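Local coordinates for carboxypeptidase Y inhibitor (Saccharomyces cerevisiae, PDB 1WPX), which inhibits the serine protease carboxypeptidase Y specifically and potently, as a member of the phosphatidylethanolamine-binding protein family, at residues Asp96-Ser101 / Pro161-Phe166. Numbering follows the deposited sequence.
Sequences DPDAPS and PHRYVF. With SO4 (sulfate ion), chain G.
Asp-96 and Asp-98 meet His-162 and Arg-163 in a buried, polar strand-to-loop contact of the phosphatidylethanolamine-binding protein fold. The DPDAP and GxHRY sequences of this family come together here, where strand 90-96, antiparallel to strand 162-170, runs out into its loop. The site matches the anion-binding pocket known in this family, consistent with a bound sulfate, probably from the crystallisation liquor: Tyr-164 OH donates to SO4 O2 at 3.3 Å, in the plane of the ring, while His-112 and Ala-154 supply further bonds. With CG anti to its backbone N (chi1 174°), the Asp-96 carboxylate reaches across to His-162 while OD1 stays within range of Asp-98 N. OD1 accepts from that N, closing an Asx turn; OD2 takes His-162 ND1 at 2.9 Å through its syn lone pair. That bond is bent, 132° at the hydrogen, with OD2 tilted from the imidazole plane. Asp-98 O lies over one imidazole face, and the ring's NE2 bonds Ser-159. Arg-163 grips Asp-98 side-on with two nitrogens, NH2 to OD1 and NE to OD2, each at 2.7 Å; the carboxylate and guanidinium planes, 9° apart, agree with this salt bridge. Pro-97 CG lies over a guanidinium face, and NH1 forms a salt bridge with Asp-24. Asp-98 OD2 is gripped twice, its anti lone pair accepting Arg-163 N at 3.0 Å.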
loop_
_atom_site.group_PDB
_atom_site.type_symbol
_atom_site.label_atom_id
_atom_site.label_comp_id
_atom_site.label_asym_id
_atom_site.label_seq_id
_atom_site.Cartn_x
_atom_site.Cartn_y
_atom_site.Cartn_z
ATOM N N ASP B 96 8.276 -9.299 -24.366
ATOM C CA ASP B 96 7.496 -10.325 -23.685
ATOM C C ASP B 96 8.314 -11.617 -23.708
ATOM O O ASP B 96 8.541 -12.191 -24.769
ATOM C CB ASP B 96 6.159 -10.533 -24.411
ATOM C CG ASP B 96 5.348 -11.693 -23.837
ATOM O OD1 ASP B 96 5.805 -12.338 -22.869
ATOM O OD2 ASP B 96 4.245 -11.961 -24.356
ATOM N N PRO B 97 8.779 -12.084 -22.540
ATOM C CA PRO B 97 9.570 -13.319 -22.503
ATOM C C PRO B 97 8.677 -14.545 -22.327
ATOM O O PRO B 97 9.166 -15.672 -22.184
ATOM C CB PRO B 97 10.473 -13.099 -21.303
ATOM C CG PRO B 97 9.529 -12.430 -20.341
ATOM C CD PRO B 97 8.761 -11.435 -21.216
ATOM N N ASP B 98 7.367 -14.317 -22.330
ATOM C CA ASP B 98 6.401 -15.397 -22.163
ATOM C C ASP B 98 5.526 -15.559 -23.407
ATOM O O ASP B 98 4.295 -15.531 -23.334
ATOM C CB ASP B 98 5.530 -15.131 -20.931
ATOM C CG ASP B 98 6.352 -14.934 -19.674
ATOM O OD1 ASP B 98 7.284 -15.734 -19.440
ATOM O OD2 ASP B 98 6.065 -13.986 -18.918
ATOM N N ALA B 99 6.183 -15.726 -24.551
ATOM C CA ALA B 99 5.490 -15.894 -25.818
ATOM C C ALA B 99 5.854 -17.249 -26.418
ATOM O O ALA B 99 7.029 -17.578 -26.556
ATOM C CB ALA B 99 5.875 -14.779 -26.766
ATOM N N PRO B 100 4.845 -18.059 -26.771
ATOM C CA PRO B 100 3.412 -17.775 -26.636
ATOM C C PRO B 100 2.880 -17.905 -25.205
ATOM O O PRO B 100 1.739 -17.543 -24.930
ATOM C CB PRO B 100 2.782 -18.792 -27.575
ATOM C CG PRO B 100 3.677 -19.979 -27.381
ATOM C CD PRO B 100 5.057 -19.365 -27.419
ATOM N N SER B 101 3.705 -18.426 -24.301
ATOM C CA SER B 101 3.292 -18.595 -22.912
ATOM C C SER B 101 4.502 -18.649 -21.986
ATOM O O SER B 101 5.646 -18.681 -22.439
ATOM C CB SER B 101 2.501 -19.890 -22.751
ATOM O OG SER B 101 3.372 -21.013 -22.817
ATOM N N PRO B 161 -1.167 -15.517 -18.145
ATOM C CA PRO B 161 -0.655 -14.145 -18.186
ATOM C C PRO B 161 0.763 -14.081 -18.751
ATOM O O PRO B 161 1.513 -15.059 -18.692
ATOM C CB PRO B 161 -0.716 -13.718 -16.721
ATOM C CG PRO B 161 -0.425 -15.000 -15.999
ATOM C CD PRO B 161 -1.279 -15.996 -16.755
ATOM N N HIS B 162 1.116 -12.931 -19.314
ATOM C CA HIS B 162 2.449 -12.722 -19.870
ATOM C C HIS B 162 3.087 -11.516 -19.205
ATOM O O HIS B 162 2.397 -10.586 -18.780
ATOM C CB HIS B 162 2.394 -12.435 -21.372
ATOM C CG HIS B 162 1.942 -13.589 -22.208
ATOM N ND1 HIS B 162 1.997 -13.568 -23.585
ATOM C CD2 HIS B 162 1.427 -14.794 -21.870
ATOM C CE1 HIS B 162 1.538 -14.711 -24.059
ATOM N NE2 HIS B 162 1.185 -15.473 -23.039
ATOM N N ARG B 163 4.411 -11.531 -19.131
ATOM C CA ARG B 163 5.148 -10.413 -18.566
ATOM C C ARG B 163 5.485 -9.446 -19.700
ATOM O O ARG B 163 6.057 -9.843 -20.719
ATOM C CB ARG B 163 6.439 -10.891 -17.904
ATOM C CG ARG B 163 6.237 -11.549 -16.555
ATOM C CD ARG B 163 7.501 -12.245 -16.095
ATOM N NE ARG B 163 7.896 -13.289 -17.031
ATOM C CZ ARG B 163 9.001 -14.017 -16.915
ATOM N NH1 ARG B 163 9.827 -13.815 -15.892
ATOM N NH2 ARG B 163 9.286 -14.939 -17.828
ATOM N N TYR B 164 5.104 -8.185 -19.530
ATOM C CA TYR B 164 5.393 -7.155 -20.518
ATOM C C TYR B 164 6.399 -6.226 -19.854
ATOM O O TYR B 164 6.039 -5.393 -19.016
ATOM C CB TYR B 164 4.100 -6.441 -20.895
ATOM C CG TYR B 164 3.200 -7.362 -21.674
ATOM C CD1 TYR B 164 3.490 -7.674 -23.006
ATOM C CD2 TYR B 164 2.129 -8.014 -21.058
ATOM C CE1 TYR B 164 2.744 -8.614 -23.707
ATOM C CE2 TYR B 164 1.373 -8.964 -21.751
ATOM C CZ TYR B 164 1.691 -9.260 -23.076
ATOM O OH TYR B 164 0.987 -10.217 -23.766
ATOM N N VAL B 165 7.665 -6.390 -20.237
ATOM C CA VAL B 165 8.767 -5.638 -19.645
ATOM C C VAL B 165 9.342 -4.431 -20.392
ATOM O O VAL B 165 9.795 -4.539 -21.529
ATOM C CB VAL B 165 9.936 -6.601 -19.327
ATOM C CG1 VAL B 165 10.965 -5.917 -18.445
ATOM C CG2 VAL B 165 9.398 -7.854 -18.649
ATOM N N PHE B 166 9.328 -3.277 -19.726
ATOM C CA PHE B 166 9.898 -2.058 -20.286
ATOM C C PHE B 166 11.316 -1.917 -19.739
ATOM O O PHE B 166 11.544 -2.106 -18.540
ATOM C CB PHE B 166 9.084 -0.828 -19.882
ATOM C CG PHE B 166 7.751 -0.736 -20.556
ATOM C CD1 PHE B 166 6.587 -1.092 -19.879
ATOM C CD2 PHE B 166 7.655 -0.285 -21.870
ATOM C CE1 PHE B 166 5.345 -0.996 -20.501
ATOM C CE2 PHE B 166 6.419 -0.187 -22.499
ATOM C CZ PHE B 166 5.258 -0.542 -21.812
HETATM S S SO4 G . 2.558 -11.170 -27.324
HETATM O O1 SO4 G . 2.722 -11.194 -28.789
HETATM O O2 SO4 G . 1.637 -10.077 -26.958
HETATM O O3 SO4 G . 2.006 -12.461 -26.873
HETATM O O4 SO4 G . 3.870 -10.954 -26.690
#